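Local structure of amidohydrolase (Xanthomonas campestris pv. campestris, 4DZH) at residues L16-G21 and A69-G74; V24-H29 and T352-T357; D259-V264 and R280-V285; A272-C277 and Q305-N310; L347-T352 and Q400-A405. The protein is a zinc-dependent amidohydrolase of the ATZ/TRZ family that probably deaminates adenosine-type substrates such as 5'-methylthioadenosine. One frame throughout, in Å; residues are numbered along the deposited sequence.

Contact 1 (L16-G21 and A69-G74); sequences LLIEAG and AALMPG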
# COMPACT_ATOMS: atom_id res chain seq x y z
N LEU A 16 4.35 6.60 33.75
CA LEU A 16 3.74 5.62 32.87
C LEU A 16 4.74 4.51 32.56
O LEU A 16 5.92 4.79 32.33
CB LEU A 16 3.33 6.32 31.57
CG LEU A 16 2.76 5.52 30.41
CD1 LEU A 16 1.37 4.94 30.72
CD2 LEU A 16 2.68 6.39 29.17
N LEU A 17 4.28 3.27 32.59
CA LEU A 17 5.06 2.15 32.10
C LEU A 17 4.25 1.47 30.99
O LEU A 17 3.11 1.06 31.20
CB LEU A 17 5.31 1.14 33.23
CG LEU A 17 6.13 -0.08 32.78
CD1 LEU A 17 7.56 0.34 32.51
CD2 LEU A 17 6.07 -1.21 33.76
N ILE A 18 4.83 1.34 29.80
CA ILE A 18 4.15 0.66 28.69
C ILE A 18 4.84 -0.67 28.52
O ILE A 18 6.01 -0.70 28.18
CB ILE A 18 4.26 1.45 27.35
CG1 ILE A 18 3.63 2.82 27.50
CG2 ILE A 18 3.56 0.70 26.20
CD1 ILE A 18 4.06 3.83 26.43
N GLU A 19 4.12 -1.77 28.76
CA GLU A 19 4.70 -3.09 28.52
C GLU A 19 4.22 -3.64 27.19
O GLU A 19 3.02 -3.61 26.92
CB GLU A 19 4.31 -4.08 29.63
CG GLU A 19 4.69 -3.63 31.05
CD GLU A 19 4.03 -4.53 32.09
OE1 GLU A 19 3.14 -5.35 31.70
OE2 GLU A 19 4.41 -4.41 33.29
N ALA A 20 5.14 -4.19 26.41
CA ALA A 20 4.77 -4.69 25.08
C ALA A 20 5.43 -6.02 24.72
O ALA A 20 6.52 -6.36 25.20
CB ALA A 20 5.12 -3.65 24.04
N GLY A 21 4.82 -6.72 23.77
CA GLY A 21 5.42 -7.95 23.28
C GLY A 21 6.79 -7.74 22.67
O GLY A 21 7.67 -8.59 22.77
N ALA A 69 1.78 -6.64 21.06
CA ALA A 69 2.06 -5.49 20.19
C ALA A 69 3.55 -5.26 20.07
O ALA A 69 4.30 -5.62 21.00
CB ALA A 69 1.41 -4.21 20.75
N ALA A 70 3.96 -4.62 18.97
CA ALA A 70 5.29 -4.01 18.86
C ALA A 70 5.16 -2.56 19.30
O ALA A 70 4.21 -1.87 18.94
CB ALA A 70 5.77 -4.04 17.43
N LEU A 71 6.12 -2.09 20.10
CA LEU A 71 6.20 -0.68 20.46
C LEU A 71 7.39 -0.08 19.72
O LEU A 71 8.50 -0.62 19.78
CB LEU A 71 6.36 -0.54 21.99
CG LEU A 71 6.40 0.89 22.58
CD1 LEU A 71 5.13 1.69 22.39
CD2 LEU A 71 6.70 0.79 24.08
N MET A 72 7.15 0.99 18.97
CA MET A 72 8.18 1.65 18.17
C MET A 72 7.99 3.18 18.29
O MET A 72 6.95 3.66 18.79
CB MET A 72 8.04 1.22 16.70
CG MET A 72 6.78 1.70 16.06
SD MET A 72 6.63 1.05 14.39
CE MET A 72 5.41 2.21 13.78
N PRO A 73 8.99 3.97 17.84
CA PRO A 73 8.81 5.44 17.80
C PRO A 73 7.72 5.80 16.81
O PRO A 73 7.52 5.05 15.84
CB PRO A 73 10.15 5.95 17.27
CG PRO A 73 11.17 4.82 17.52
CD PRO A 73 10.31 3.57 17.30
N GLY A 74 7.06 6.93 17.06
CA GLY A 74 6.10 7.42 16.08
C GLY A 74 6.75 7.60 14.73
O GLY A 74 7.93 7.94 14.59
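Ala69 meets the corner at Gly21, where strand 16-20 gives out, through its carbonyl: Ala69 O lies 3.0 Å from Gly21 N, and the CB of Ala20 reaches the same oxygen at 3.7 Å. This is where the two backbones come closest, with the CA atoms of Gly21 and Ala69 5.2 Å apart. Beyond it the strands diverge, their short axes making an angle of 129° between N-to-C directions. Ala70 turns its methyl away from strand 16-20 and packs on Leu386. Leu71 then points back and carries the side-chain packing. Its CB rests against Ala20 CB at 3.9 Å, while its CD2 touches Ile18 CG2 at 3.8 Å. With CG trans to the backbone nitrogen (chi1 -177°), the leucine reaches out from its strand, and the two side chains, Leu71 and Ile18, cross at about a right angle. Ile18 and Ala20, two positions apart on one strand, thus hold the tip and the root of a single leucine. Leu381 touches both Ile18 and Leu71, and Val38 also packs on Leu71, so the apolar layer extends past the pair. From Met72 the strand leaves the neighbourhood of strand 16-20, and Pro73 packs on Ile26. The arrangement is apolar packing between two sheets, the small mixed sheet of strand 16-20 and the sheet of the TIM barrel to which strand 69-80 belongs. It joins the flanking beta domain to the catalytic barrel of the amidohydrolase fold.

Contact 2 (V24-H29 and T352-T357); sequences VPIEPH and TLRAAT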
# COMPACT_ATOMS: atom_id res chain seq x y z
N VAL A 24 10.90 -1.99 19.57
CA VAL A 24 11.80 -1.75 18.46
C VAL A 24 12.45 -0.38 18.64
O VAL A 24 11.85 0.64 18.31
CB VAL A 24 11.04 -1.80 17.11
CG1 VAL A 24 12.00 -1.54 15.98
CG2 VAL A 24 10.26 -3.14 16.98
N PRO A 25 13.68 -0.34 19.19
CA PRO A 25 14.24 0.95 19.61
C PRO A 25 14.78 1.84 18.48
O PRO A 25 14.95 3.03 18.75
CB PRO A 25 15.36 0.54 20.56
CG PRO A 25 15.84 -0.81 20.02
CD PRO A 25 14.57 -1.49 19.48
N ILE A 26 15.05 1.26 17.31
CA ILE A 26 15.63 1.91 16.13
C ILE A 26 17.14 2.11 16.35
O ILE A 26 17.95 1.79 15.47
CB ILE A 26 14.93 3.24 15.76
CG1 ILE A 26 13.44 3.00 15.51
CG2 ILE A 26 15.57 3.87 14.52
CD1 ILE A 26 13.12 2.05 14.37
N GLU A 27 17.49 2.59 17.54
CA GLU A 27 18.87 2.64 17.99
C GLU A 27 18.93 1.76 19.23
O GLU A 27 18.26 2.05 20.22
CB GLU A 27 19.26 4.09 18.33
CG GLU A 27 19.65 4.92 17.09
CD GLU A 27 20.83 4.28 16.35
OE1 GLU A 27 21.58 3.52 16.98
OE2 GLU A 27 21.02 4.54 15.14
N PRO A 28 19.69 0.65 19.17
CA PRO A 28 20.52 0.14 18.06
C PRO A 28 19.78 -0.45 16.84
O PRO A 28 18.65 -0.95 16.95
CB PRO A 28 21.34 -0.96 18.74
CG PRO A 28 20.43 -1.47 19.77
CD PRO A 28 19.76 -0.25 20.33
N HIS A 29 20.46 -0.41 15.69
CA HIS A 29 19.88 -0.80 14.41
C HIS A 29 19.59 -2.28 14.34
O HIS A 29 20.36 -3.12 14.84
CB HIS A 29 20.83 -0.42 13.28
CG HIS A 29 20.28 -0.66 11.92
ND1 HIS A 29 19.28 0.13 11.37
CD2 HIS A 29 20.56 -1.61 10.99
CE1 HIS A 29 18.98 -0.33 10.17
NE2 HIS A 29 19.75 -1.38 9.91
N THR A 352 14.51 0.81 6.07
CA THR A 352 13.31 1.58 5.72
C THR A 352 12.64 2.13 6.99
O THR A 352 12.24 3.30 7.05
CB THR A 352 12.30 0.73 4.90
OG1 THR A 352 12.90 0.29 3.66
CG2 THR A 352 11.09 1.59 4.58
N LEU A 353 12.48 1.28 8.01
CA LEU A 353 11.89 1.72 9.26
C LEU A 353 12.75 2.84 9.90
O LEU A 353 12.20 3.80 10.48
CB LEU A 353 11.64 0.55 10.22
CG LEU A 353 10.81 0.99 11.44
CD1 LEU A 353 9.36 1.35 11.06
CD2 LEU A 353 10.78 -0.13 12.46
N ARG A 354 14.07 2.72 9.74
CA ARG A 354 14.97 3.77 10.24
C ARG A 354 14.66 5.11 9.57
O ARG A 354 14.55 6.13 10.25
CB ARG A 354 16.42 3.36 10.00
CG ARG A 354 17.47 4.33 10.63
CD ARG A 354 18.85 3.68 10.60
NE ARG A 354 19.95 4.52 11.15
CZ ARG A 354 20.29 4.51 12.44
NH1 ARG A 354 19.57 3.77 13.29
NH2 ARG A 354 21.35 5.24 12.90
N ALA A 355 14.53 5.11 8.24
CA ALA A 355 14.19 6.30 7.48
C ALA A 355 12.87 6.91 7.96
O ALA A 355 12.74 8.14 8.12
CB ALA A 355 14.17 6.02 6.01
N ALA A 356 11.87 6.05 8.19
CA ALA A 356 10.55 6.49 8.63
C ALA A 356 10.50 7.10 10.03
O ALA A 356 9.49 7.74 10.41
CB ALA A 356 9.57 5.31 8.56
N THR A 357 11.56 6.92 10.83
CA THR A 357 11.54 7.40 12.21
C THR A 357 12.72 8.33 12.42
O THR A 357 12.58 9.54 12.29
CB THR A 357 11.58 6.24 13.23
OG1 THR A 357 12.65 5.32 12.88
CG2 THR A 357 10.21 5.52 13.21
O HOH W 1 17.39 1.76 12.91
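Arg354 reaches from its helix to the loop 24-29, where Glu27, a water and the carbonyl of Ile26 gather at the edge of its guanidinium. A salt bridge joins Arg354 to Glu27, though OE2 of Glu27 is modelled too close for its exact position to be trusted. The arginine side chain is extended from CG to NE, with CG trans to the backbone nitrogen (chi1 -174°), which carries the charged end out to the loop. A water completes the site. It donates to Ile26 O at 2.6 Å, accepts from Arg354 NH1 at 3.0 Å, and is hydrogen-bonded to His29 ND1 at 2.9 Å, so one molecule serves a backbone acceptor, a cationic donor and an imidazole nitrogen. The His29 ring stands nearly perpendicular to the guanidinium, at 89°, and its ND1 lies 3.7 Å from Arg354 CD. The loop follows strand 22-23, and helix 349-363 packs beside strand 69-80 of the TIM barrel, so the contact ties an N-terminal loop to a barrel helix. Apolar contacts accompany the polar ones: Ile26 CD1 packs on Leu353 CD2 at 3.7 Å, and Val24 CG1 touches the same methyl at 4.0 Å. Thr357 OG1 sits 3.6 Å from Ile26 CG1 and spends its proton within the helix, donating to Leu353 O at 2.9 Å, with the donor tilted 27° from the carbonyl plane.

Contact 3 (D259-V264 and R280-V285); sequences DRLIAV and RGVSVV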
# COMPACT_ATOMS: atom_id res chain seq x y z
N ASP A 259 23.85 21.84 5.47
CA ASP A 259 23.20 21.03 6.51
C ASP A 259 21.88 21.61 7.05
O ASP A 259 21.37 21.14 8.08
CB ASP A 259 24.13 20.69 7.68
CG ASP A 259 24.68 21.92 8.39
OD1 ASP A 259 24.20 23.05 8.13
OD2 ASP A 259 25.57 21.74 9.24
N ARG A 260 21.33 22.60 6.35
CA ARG A 260 19.98 23.10 6.64
C ARG A 260 18.94 22.63 5.62
O ARG A 260 17.74 22.82 5.84
CB ARG A 260 19.94 24.61 6.66
CG ARG A 260 20.75 25.27 7.75
CD ARG A 260 20.51 26.79 7.78
NE ARG A 260 21.28 27.42 8.84
CZ ARG A 260 20.96 27.35 10.14
NH1 ARG A 260 19.89 26.66 10.53
NH2 ARG A 260 21.72 27.96 11.05
N LEU A 261 19.38 22.07 4.51
CA LEU A 261 18.48 21.79 3.38
C LEU A 261 17.75 20.47 3.52
O LEU A 261 18.37 19.42 3.63
CB LEU A 261 19.22 21.78 2.04
CG LEU A 261 18.39 21.61 0.76
CD1 LEU A 261 17.29 22.69 0.61
CD2 LEU A 261 19.27 21.55 -0.52
N ILE A 262 16.43 20.54 3.46
CA ILE A 262 15.60 19.35 3.34
C ILE A 262 15.09 19.31 1.90
O ILE A 262 14.21 20.10 1.53
CB ILE A 262 14.39 19.43 4.31
CG1 ILE A 262 14.83 19.78 5.73
CG2 ILE A 262 13.59 18.12 4.24
CD1 ILE A 262 13.66 20.16 6.69
N ALA A 263 15.65 18.42 1.07
CA ALA A 263 15.36 18.41 -0.35
C ALA A 263 14.31 17.35 -0.64
O ALA A 263 14.56 16.15 -0.50
CB ALA A 263 16.64 18.09 -1.14
N VAL A 264 13.15 17.80 -1.10
CA VAL A 264 12.02 16.87 -1.27
C VAL A 264 11.90 16.37 -2.71
O VAL A 264 12.06 17.13 -3.68
CB VAL A 264 10.73 17.56 -0.83
CG1 VAL A 264 9.55 16.56 -0.88
CG2 VAL A 264 10.92 18.09 0.60
N ARG A 280 27.62 17.78 2.35
CA ARG A 280 27.07 19.02 2.90
C ARG A 280 26.02 18.83 3.98
O ARG A 280 25.56 19.82 4.56
CB ARG A 280 26.45 19.83 1.79
CG ARG A 280 27.45 20.19 0.74
CD ARG A 280 28.28 21.35 1.21
NE ARG A 280 29.07 21.82 0.08
CZ ARG A 280 28.65 22.74 -0.77
NH1 ARG A 280 27.47 23.34 -0.60
NH2 ARG A 280 29.43 23.09 -1.79
N GLY A 281 25.63 17.58 4.23
CA GLY A 281 24.67 17.29 5.27
C GLY A 281 23.22 17.50 4.86
O GLY A 281 22.37 17.86 5.69
N VAL A 282 22.94 17.33 3.57
CA VAL A 282 21.60 17.55 3.07
C VAL A 282 20.74 16.34 3.39
O VAL A 282 21.23 15.19 3.29
CB VAL A 282 21.59 17.72 1.56
CG1 VAL A 282 20.18 17.95 1.04
CG2 VAL A 282 22.47 18.93 1.18
N SER A 283 19.48 16.57 3.79
CA SER A 283 18.52 15.45 3.88
C SER A 283 17.64 15.38 2.63
O SER A 283 17.23 16.39 2.08
CB SER A 283 17.65 15.56 5.12
OG SER A 283 18.41 15.46 6.31
N VAL A 284 17.34 14.16 2.20
CA VAL A 284 16.41 13.95 1.09
C VAL A 284 15.13 13.33 1.68
O VAL A 284 15.20 12.33 2.42
CB VAL A 284 17.01 13.05 -0.01
CG1 VAL A 284 15.99 12.70 -1.03
CG2 VAL A 284 18.13 13.83 -0.73
N VAL A 285 14.00 13.92 1.35
CA VAL A 285 12.70 13.26 1.65
C VAL A 285 12.14 12.57 0.40
O VAL A 285 11.84 13.20 -0.63
CB VAL A 285 11.68 14.27 2.15
CG1 VAL A 285 10.39 13.49 2.49
CG2 VAL A 285 12.22 15.01 3.38
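Strands 261-264 and 283-285 run side by side in parallel, their axes 4.6 Å apart at an angle of 29°, with Ile262, Ala263 and Val264 paired to Ser283, Val284 and Val285. Three backbone bonds join them: Ser283 N to Leu261 O, Ala263 N to Ser283 O at 2.8 Å and close to straight (172°), and Val285 N to Ala263 O, whose donor stands above the carbonyl plane. Ala263 therefore uses both its N-H and its carbonyl toward the same neighbour. On one face Ile262 and Val285 lie side by side; the branch of Ile262 trans to its backbone nitrogen, CG2, lies 3.5 Å from Val285 CG2. Val264 packs on the same face, its CG2 4.2 Å from Val285 CB. On the face that carries Ala263, Val282 CG1 touches Ala263 CB at 4.2 Å, and it also meets Leu261 CD2 at 4.0 Å. At the outer end Asp259 CA makes a CA-H...O contact with Gly281 O, at 3.4 Å; Gly281, with positive phi, closes helix 271-280 in a Schellman motif. Ser283 OG is hydrogen-bonded to Asn310 ND2 and to a glycerol probably from crystallisation. The strands belong to a beta-alpha-beta unit of the barrel. Their polar backbone is paired and their side chains are largely apolar, so the pair presents a mainly apolar surface beside the metal site, where Val264 packs on the zinc ligand His79.

Contact 4 (A272-C277 and Q305-N310); sequences AEIHLC and QRASVN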
# COMPACT_ATOMS: atom_id res chain seq x y z
N ALA A 272 27.44 12.74 -8.59
CA ALA A 272 27.96 14.01 -8.09
C ALA A 272 27.01 14.61 -7.07
O ALA A 272 27.39 14.96 -5.94
CB ALA A 272 28.14 14.97 -9.26
N GLU A 273 25.74 14.70 -7.46
CA GLU A 273 24.72 15.27 -6.58
C GLU A 273 24.52 14.48 -5.29
O GLU A 273 24.41 15.10 -4.19
CB GLU A 273 23.43 15.48 -7.36
CG GLU A 273 23.63 16.65 -8.32
CD GLU A 273 22.59 16.76 -9.41
OE1 GLU A 273 21.87 15.79 -9.61
OE2 GLU A 273 22.50 17.85 -10.03
N ILE A 274 24.58 13.15 -5.39
CA ILE A 274 24.47 12.29 -4.22
C ILE A 274 25.55 12.57 -3.20
O ILE A 274 25.27 12.86 -2.02
CB ILE A 274 24.45 10.80 -4.57
CG1 ILE A 274 23.26 10.47 -5.47
CG2 ILE A 274 24.35 9.97 -3.33
CD1 ILE A 274 23.19 9.03 -5.80
N HIS A 275 26.80 12.53 -3.67
CA HIS A 275 27.95 12.85 -2.83
C HIS A 275 27.96 14.32 -2.40
O HIS A 275 28.37 14.63 -1.26
CB HIS A 275 29.26 12.35 -3.47
CG HIS A 275 29.27 10.86 -3.63
ND1 HIS A 275 29.70 10.02 -2.63
CD2 HIS A 275 28.79 10.07 -4.62
CE1 HIS A 275 29.54 8.76 -3.02
NE2 HIS A 275 28.99 8.76 -4.22
N LEU A 276 27.45 15.20 -3.26
CA LEU A 276 27.22 16.58 -2.84
C LEU A 276 26.37 16.64 -1.58
O LEU A 276 26.73 17.34 -0.58
CB LEU A 276 26.59 17.42 -3.96
CG LEU A 276 26.50 18.93 -3.63
CD1 LEU A 276 27.86 19.53 -3.22
CD2 LEU A 276 25.87 19.74 -4.77
N CYS A 277 25.25 15.91 -1.60
CA CYS A 277 24.30 15.90 -0.49
C CYS A 277 24.97 15.31 0.74
O CYS A 277 24.92 15.90 1.84
CB CYS A 277 23.02 15.14 -0.86
SG CYS A 277 22.04 15.95 -2.20
N GLN A 305 20.90 6.26 0.19
CA GLN A 305 21.10 5.71 1.50
C GLN A 305 22.54 5.14 1.63
O GLN A 305 23.21 5.37 2.63
CB GLN A 305 20.00 4.67 1.80
CG GLN A 305 20.05 4.11 3.19
CD GLN A 305 20.96 2.91 3.25
OE1 GLN A 305 21.05 2.14 2.29
NE2 GLN A 305 21.65 2.75 4.37
N ARG A 306 23.00 4.43 0.61
CA ARG A 306 24.32 3.82 0.73
C ARG A 306 25.43 4.85 0.62
O ARG A 306 26.57 4.59 1.03
CB ARG A 306 24.50 2.69 -0.26
CG ARG A 306 23.48 1.57 0.03
CD ARG A 306 23.52 0.44 -0.96
NE ARG A 306 22.72 -0.68 -0.47
CZ ARG A 306 22.48 -1.79 -1.16
NH1 ARG A 306 22.99 -1.93 -2.39
NH2 ARG A 306 21.74 -2.77 -0.63
N ALA A 307 25.11 6.04 0.13
CA ALA A 307 26.11 7.10 0.07
C ALA A 307 26.08 7.94 1.34
O ALA A 307 26.72 8.99 1.44
CB ALA A 307 25.89 7.96 -1.13
N SER A 308 25.32 7.45 2.32
CA SER A 308 25.17 8.08 3.62
C SER A 308 24.42 9.41 3.57
O SER A 308 24.60 10.27 4.44
CB SER A 308 26.53 8.25 4.34
OG SER A 308 27.07 7.00 4.74
N VAL A 309 23.55 9.58 2.57
CA VAL A 309 22.69 10.74 2.59
C VAL A 309 21.53 10.48 3.54
O VAL A 309 20.83 9.47 3.37
CB VAL A 309 22.14 11.09 1.20
CG1 VAL A 309 21.12 12.27 1.34
CG2 VAL A 309 23.29 11.49 0.26
N ASN A 310 21.36 11.33 4.54
CA ASN A 310 20.21 11.16 5.44
C ASN A 310 18.88 11.10 4.67
O ASN A 310 18.53 12.05 3.99
CB ASN A 310 20.14 12.22 6.52
CG ASN A 310 19.04 11.93 7.49
OD1 ASN A 310 19.12 10.97 8.27
ND2 ASN A 310 17.98 12.72 7.43
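Val309 and Ala307 lay their methyls against helix 271-280, meeting Ile274, His275 and Cys277 without a hydrogen bond across the gap. Val309 can be followed outward from its CB, which points at the helix and divides into two branches. CG1, trans to the backbone nitrogen (chi1 175°), reaches Cys277 CB at 4.1 Å. CG2, beside that nitrogen, takes the greater share: it sits 3.3 Å from Ile274 O, 3.8 Å from Cys277 CB and 4.0 Å from Ile274 CG2. One methyl thus touches the isoleucine carbonyl and two side chains a turn apart; the Val309 and Ile274 side chains cross at about a right angle. Ile274 CG2 also meets Ala307 CB at 3.4 Å, tighter than usual for two carbons. The same alanine methyl lies over one face of the His275 ring, 4.2 Å from CE1, while His275 NE2 is bonded to Glu271 OE1. Both contacting residues of segment 305-310 follow helix 301-306, which ends in a Schellman motif with Ser308, at positive phi, as its C-prime residue: Ser308 N bonds to Gln305 O and Val309 N to Leu304 O. The turn brings Ala307 and Val309 to the same side, and the chain then enters strand 310-313. Chemically the contact is dispersive: small methyls fit against a helix flank and no hydrogen bond crosses it, while His275 NE2 and the backbone N-H groups of Ser308 and Val309 are bonded elsewhere.

Contact 5 (L347-T352 and Q400-A405); sequences LDAATT and QLIYAA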
# COMPACT_ATOMS: atom_id res chain seq x y z
N LEU A 347 17.34 -1.00 0.59
CA LEU A 347 16.37 -0.48 1.55
C LEU A 347 15.66 -1.62 2.28
O LEU A 347 14.43 -1.82 2.15
CB LEU A 347 15.36 0.42 0.84
CG LEU A 347 15.24 1.81 1.44
CD1 LEU A 347 16.57 2.55 1.30
CD2 LEU A 347 14.11 2.63 0.82
N ASP A 348 16.44 -2.38 3.05
CA ASP A 348 15.84 -3.51 3.77
C ASP A 348 14.87 -3.02 4.84
O ASP A 348 14.75 -1.82 5.09
CB ASP A 348 16.89 -4.50 4.32
CG ASP A 348 17.82 -3.90 5.40
OD1 ASP A 348 17.49 -2.89 6.04
OD2 ASP A 348 18.90 -4.49 5.60
N ALA A 349 14.15 -3.95 5.46
CA ALA A 349 13.08 -3.53 6.35
C ALA A 349 13.59 -2.61 7.47
O ALA A 349 12.97 -1.57 7.77
CB ALA A 349 12.37 -4.74 6.92
N ALA A 350 14.68 -3.01 8.12
CA ALA A 350 15.25 -2.21 9.20
C ALA A 350 15.65 -0.79 8.74
O ALA A 350 15.38 0.20 9.45
CB ALA A 350 16.46 -2.92 9.80
N THR A 351 16.29 -0.72 7.58
CA THR A 351 16.73 0.54 6.97
C THR A 351 15.55 1.43 6.61
O THR A 351 15.57 2.64 6.81
CB THR A 351 17.59 0.25 5.75
OG1 THR A 351 18.76 -0.48 6.17
CG2 THR A 351 18.03 1.55 5.07
N THR A 352 14.51 0.81 6.07
CA THR A 352 13.31 1.58 5.72
C THR A 352 12.64 2.13 6.99
O THR A 352 12.24 3.30 7.05
CB THR A 352 12.30 0.73 4.90
OG1 THR A 352 12.90 0.29 3.66
CG2 THR A 352 11.09 1.59 4.58
N GLN A 400 7.72 -7.69 9.26
CA GLN A 400 6.27 -7.57 9.40
C GLN A 400 5.78 -6.14 9.42
O GLN A 400 4.74 -5.81 8.86
CB GLN A 400 5.81 -8.29 10.66
CG GLN A 400 4.58 -9.12 10.36
CD GLN A 400 4.95 -10.43 9.68
OE1 GLN A 400 5.73 -10.48 8.72
NE2 GLN A 400 4.39 -11.54 10.24
N LEU A 401 6.54 -5.26 10.07
CA LEU A 401 6.11 -3.87 10.17
C LEU A 401 6.16 -3.19 8.81
O LEU A 401 5.32 -2.32 8.50
CB LEU A 401 7.04 -3.12 11.12
CG LEU A 401 6.73 -3.49 12.56
CD1 LEU A 401 7.85 -2.91 13.48
CD2 LEU A 401 5.40 -2.99 13.02
N ILE A 402 7.12 -3.58 7.99
CA ILE A 402 7.28 -2.93 6.68
C ILE A 402 6.46 -3.59 5.57
O ILE A 402 5.84 -2.88 4.76
CB ILE A 402 8.76 -2.90 6.32
CG1 ILE A 402 9.55 -2.02 7.33
CG2 ILE A 402 8.96 -2.34 4.91
CD1 ILE A 402 9.19 -0.55 7.24
N TYR A 403 6.43 -4.93 5.52
CA TYR A 403 5.86 -5.59 4.36
C TYR A 403 4.49 -6.20 4.58
O TYR A 403 3.89 -6.75 3.62
CB TYR A 403 6.80 -6.68 3.85
CG TYR A 403 8.19 -6.17 3.43
CD1 TYR A 403 8.34 -5.21 2.43
CD2 TYR A 403 9.34 -6.65 4.06
CE1 TYR A 403 9.59 -4.74 2.05
CE2 TYR A 403 10.61 -6.18 3.69
CZ TYR A 403 10.72 -5.23 2.68
OH TYR A 403 11.96 -4.75 2.29
N ALA A 404 3.99 -6.17 5.80
CA ALA A 404 2.65 -6.79 6.03
C ALA A 404 1.68 -5.98 6.91
O ALA A 404 0.45 -6.04 6.69
CB ALA A 404 2.80 -8.22 6.63
N ALA A 405 2.17 -5.26 7.92
CA ALA A 405 1.30 -4.52 8.80
C ALA A 405 0.59 -3.43 8.05
O ALA A 405 1.21 -2.68 7.26
CB ALA A 405 2.12 -3.91 9.94
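Apolar packing between the start of one helix and the end of another makes this contact, where helix 349-363 of the barrel meets helix 397-403 at the subunit interface. Ala349 and Ile402 come nearest, their CA atoms 5.8 Å apart. Ile402 CG1 lies 3.5 Å from Ala349 O and 3.9 Å from Ala349 CB, and its CD1 reaches on to Thr352 CG2, also at 3.9 Å. The isoleucine holds CG1 trans to its carbonyl carbon (chi1 -64°), which sends CG1 and CD1 along the first turn of the facing helix, past Ala349 to Thr352. Tyr403 approaches the same alanine from another direction: its CE2 is 4.0 Å from Ala349 CB, the ring lying obliquely to the methyl, and Ile402 CG2 covers part of one ring face. The hydroxyl comes near the backbone at Ala349 N, but its bonds lie with Lys338 NZ and with Asp93 of the second subunit. That aspartate also accepts from Ala349 N, and Lys293 of the second subunit forms a cation-pi pair with the ring. The helix start is N-capped by Asp348, whose OD1 accepts from Thr351 N at 2.9 Å, nearly along its C-O axis, and from Thr351 OG1 at 2.7 Å, from above the carboxylate plane. Two donors thus grip one oxygen and should hold the carboxylate in place. The chemistry implies a division of labour: aliphatic groups and the tyrosine ring join the two helices, while the Tyr403 hydroxyl and Ala349 N are tied to the neighbouring subunit through a shared carboxylate.

Contacts 1, 2 and 5 form one continuous region. Contact 1 passes to contact 2 through Leu71 O and Val24 N, 2.8 Å apart and probably hydrogen-bonded, and Pro73 CD lies 3.5 Å from Val24 O. Contacts 2 and 5 share helix 349-363, with centres about 10 Å apart; His29 CE1 lies 3.6 Å from Ala350 CB. Contacts 3 and 4 form a second group, also with centres about 10 Å apart, joined by Val282 N and Cys277 O, 3.0 Å apart and probably hydrogen-bonded. Gln305 packs on Thr351, bringing contact 4 against contact 5. Contact 3 is the one beside the zinc site, Val264's side chain being about 5 Å from a zinc ion; in contact 5, Tyr403's is about 7 Å from the magnesium ion.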